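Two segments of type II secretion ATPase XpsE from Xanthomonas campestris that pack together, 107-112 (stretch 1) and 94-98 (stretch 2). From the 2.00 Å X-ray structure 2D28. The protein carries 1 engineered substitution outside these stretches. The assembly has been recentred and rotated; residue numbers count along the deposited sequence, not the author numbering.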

ATOM      1  N   ASP A 107      -9.540   8.519   5.211  1.00 12.25           N
ATOM      2  CA  ASP A 107      -9.250   7.130   5.150  1.00 13.64           C
ATOM      3  C   ASP A 107      -8.595   6.815   3.801  1.00 13.74           C
ATOM      4  O   ASP A 107      -9.198   7.064   2.738  1.00 15.79           O
ATOM      5  CB  ASP A 107     -10.443   6.248   5.373  1.00 12.03           C
ATOM      6  CG  ASP A 107     -11.033   6.378   6.741  1.00 16.88           C
ATOM      7  OD1 ASP A 107     -10.320   6.192   7.758  1.00 12.00           O
ATOM      8  OD2 ASP A 107     -12.220   6.691   6.910  1.00 16.64           O
ATOM      9  N   LEU A 108      -7.370   6.300   3.839  1.00 11.79           N
ATOM     10  CA  LEU A 108      -6.645   5.967   2.621  1.00 11.79           C
ATOM     11  C   LEU A 108      -6.272   4.518   2.626  1.00 12.45           C
ATOM     12  O   LEU A 108      -5.485   4.053   3.466  1.00 11.52           O
ATOM     13  CB  LEU A 108      -5.397   6.845   2.515  1.00 10.81           C
ATOM     14  CG  LEU A 108      -4.614   6.748   1.212  1.00 10.09           C
ATOM     15  CD1 LEU A 108      -5.391   7.538   0.188  1.00 12.41           C
ATOM     16  CD2 LEU A 108      -3.153   7.252   1.285  1.00 14.20           C
ATOM     17  N   TRP A 109      -6.777   3.814   1.636  1.00 11.02           N
ATOM     18  CA  TRP A 109      -6.433   2.447   1.384  1.00  9.97           C
ATOM     19  C   TRP A 109      -5.114   2.415   0.598  1.00 11.81           C
ATOM     20  O   TRP A 109      -5.022   3.016  -0.507  1.00 11.11           O
ATOM     21  CB  TRP A 109      -7.568   1.847   0.569  1.00 10.18           C
ATOM     22  CG  TRP A 109      -7.816   0.415   0.695  1.00 14.11           C
ATOM     23  CD1 TRP A 109      -7.287  -0.453   1.653  1.00 17.48           C
ATOM     24  CD2 TRP A 109      -8.642  -0.402  -0.147  1.00 15.12           C
ATOM     25  NE1 TRP A 109      -7.759  -1.713   1.439  1.00 14.60           N
ATOM     26  CE2 TRP A 109      -8.583  -1.709   0.345  1.00 16.01           C
ATOM     27  CE3 TRP A 109      -9.354  -0.176  -1.328  1.00 18.61           C
ATOM     28  CZ2 TRP A 109      -9.247  -2.774  -0.268  1.00 17.91           C
ATOM     29  CZ3 TRP A 109     -10.036  -1.236  -1.908  1.00 20.03           C
ATOM     30  CH2 TRP A 109      -9.949  -2.517  -1.391  1.00 17.42           C
ATOM     31  N   ILE A 110      -4.114   1.678   1.091  1.00  9.98           N
ATOM     32  CA  ILE A 110      -2.783   1.806   0.522  1.00 10.87           C
ATOM     33  C   ILE A 110      -2.119   0.459   0.399  1.00  9.45           C
ATOM     34  O   ILE A 110      -2.218  -0.395   1.362  1.00  9.38           O
ATOM     35  CB  ILE A 110      -1.957   2.841   1.403  1.00 10.58           C
ATOM     36  CG1 ILE A 110      -0.579   3.091   0.863  1.00 12.16           C
ATOM     37  CG2 ILE A 110      -1.898   2.344   2.863  1.00 12.69           C
ATOM     38  CD1 ILE A 110       0.089   4.295   1.382  1.00 12.15           C
ATOM     39  N   ALA A 111      -1.499   0.207  -0.754  1.00  8.40           N
ATOM     40  CA  ALA A 111      -0.775  -1.066  -0.984  1.00  9.46           C
ATOM     41  C   ALA A 111       0.586  -1.149  -0.332  1.00  9.96           C
ATOM     42  O   ALA A 111       0.997  -2.246   0.177  1.00 10.14           O
ATOM     43  CB  ALA A 111      -0.688  -1.438  -2.496  1.00 10.10           C
ATOM     44  N   ASP A 112       1.272   0.000  -0.345  1.00 10.29           N
ATOM     45  CA  ASP A 112       2.654   0.118   0.068  1.00 10.97           C
ATOM     46  C   ASP A 112       2.818   1.151   1.180  1.00 10.83           C
ATOM     47  O   ASP A 112       3.413   2.198   0.993  1.00 11.56           O
ATOM     48  CB  ASP A 112       3.551   0.430  -1.113  1.00 11.32           C
ATOM     49  CG  ASP A 112       3.484  -0.618  -2.218  1.00 15.72           C
ATOM     50  OD1 ASP A 112       3.377  -1.854  -1.942  1.00 14.46           O
ATOM     51  OD2 ASP A 112       3.560  -0.281  -3.407  1.00 15.33           O
TER
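Stretch 2 (94-98) FHLCP

At the apolar centre, Leu108, Ile110, Leu96 and Pro98 share one face of the sheet. Leu108, with chi1 t and chi2 p, brings its CD1 to 4.1 Å from Leu96 CD1 and 4.0 Å from Pro98 CG, while Ile110 CD1 lies 4.2 Å from Leu96 CD2, so Leu96 packs against both stretch 1 neighbours. Stretch 2 lies beside stretch 1 as an antiparallel β partner, strand 96-98 running at 162° to strand 107-110 with the axes 4.6 Å apart at their closest. These residues form the non-hydrogen-bonded pairs, Leu108 with Pro98 (CA to CA 4.5 Å) and Ile110 with Leu96 (CA to CA 4.3 Å). Between them, Trp109 and Cys97 direct their side chains to the other face and exchange two backbone hydrogen bonds, Trp109 N to Cys97 O at 3.0 Å and Cys97 N to Trp109 O at 2.9 Å. Trp109 O also receives a CA-H...O contact from Leu96 CA at 3.0 Å. Beyond the strands, His95, in positive phi just after a helix, accepts a hydrogen bond at its O from Ala111 N (3.2 Å). At the polar edge two waters link Phe94 O to Asp112: water 1 donates to Phe94 O and accepts from Asp112 N, whereas water 2 donates to both Phe94 O and Asp112 OD2.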

ATOM      1  N   PHE A  94       0.418   4.910  -7.733  1.00 14.67           N
ATOM      2  CA  PHE A  94       0.891   4.611  -6.352  1.00 14.87           C
ATOM      3  C   PHE A  94       0.104   3.464  -5.678  1.00 15.77           C
ATOM      4  O   PHE A  94       0.493   2.997  -4.533  1.00 15.26           O
ATOM      5  CB  PHE A  94       0.871   5.905  -5.542  1.00 14.96           C
ATOM      6  CG  PHE A  94       2.009   6.843  -5.919  1.00 16.38           C
ATOM      7  CD1 PHE A  94       3.334   6.596  -5.461  1.00 15.74           C
ATOM      8  CD2 PHE A  94       1.791   7.865  -6.794  1.00 15.95           C
ATOM      9  CE1 PHE A  94       4.369   7.451  -5.854  1.00 14.95           C
ATOM     10  CE2 PHE A  94       2.865   8.691  -7.232  1.00 21.10           C
ATOM     11  CZ  PHE A  94       4.138   8.479  -6.732  1.00 19.54           C
ATOM     12  N   HIS A  95      -0.998   3.058  -6.332  1.00 13.72           N
ATOM     13  CA  HIS A  95      -1.914   1.993  -5.864  1.00 13.97           C
ATOM     14  C   HIS A  95      -2.434   2.351  -4.500  1.00 13.50           C
ATOM     15  O   HIS A  95      -2.167   1.666  -3.495  1.00 12.69           O
ATOM     16  CB  HIS A  95      -1.228   0.620  -5.798  1.00 15.36           C
ATOM     17  CG  HIS A  95      -0.573   0.210  -7.080  1.00 15.18           C
ATOM     18  ND1 HIS A  95      -1.262  -0.380  -8.122  1.00 18.40           N
ATOM     19  CD2 HIS A  95       0.674   0.472  -7.547  1.00 15.23           C
ATOM     20  CE1 HIS A  95      -0.425  -0.546  -9.149  1.00 19.02           C
ATOM     21  NE2 HIS A  95       0.753  -0.044  -8.816  1.00 14.55           N
ATOM     22  N   LEU A  96      -3.121   3.483  -4.401  1.00 12.67           N
ATOM     23  CA  LEU A  96      -3.729   3.851  -3.128  1.00 11.17           C
ATOM     24  C   LEU A  96      -5.000   4.648  -3.524  1.00 10.96           C
ATOM     25  O   LEU A  96      -5.146   5.071  -4.680  1.00  9.12           O
ATOM     26  CB  LEU A  96      -2.786   4.726  -2.343  1.00 12.04           C
ATOM     27  CG  LEU A  96      -2.049   5.869  -3.011  1.00 11.17           C
ATOM     28  CD1 LEU A  96      -2.922   7.098  -3.118  1.00 13.76           C
ATOM     29  CD2 LEU A  96      -0.808   6.273  -2.203  1.00 14.15           C
ATOM     30  N   CYS A  97      -5.919   4.787  -2.609  1.00 11.85           N
ATOM     31  CA  CYS A  97      -7.273   5.261  -2.909  1.00 13.80           C
ATOM     32  C   CYS A  97      -7.984   5.853  -1.687  1.00 15.08           C
ATOM     33  O   CYS A  97      -8.107   5.181  -0.685  1.00 15.33           O
ATOM     34  CB  CYS A  97      -8.115   4.099  -3.454  1.00 13.01           C
ATOM     35  SG  CYS A  97      -9.679   4.751  -4.208  1.00 18.67           S
ATOM     36  N   PRO A  98      -8.416   7.109  -1.723  1.00 15.38           N
ATOM     37  CA  PRO A  98      -9.203   7.629  -0.635  1.00 15.92           C
ATOM     38  C   PRO A  98     -10.547   6.873  -0.581  1.00 16.93           C
ATOM     39  O   PRO A  98     -11.224   6.708  -1.640  1.00 17.44           O
ATOM     40  CB  PRO A  98      -9.398   9.085  -1.022  1.00 17.72           C
ATOM     41  CG  PRO A  98      -8.297   9.344  -1.948  1.00 18.98           C
ATOM     42  CD  PRO A  98      -8.217   8.115  -2.785  1.00 17.70           C
TER
HETATM   43  O   HOH W   1       0.541   2.100  -2.105  1.00 11.43           O
HETATM   44  O   HOH W   2       2.911   1.895  -4.748  1.00 23.26           O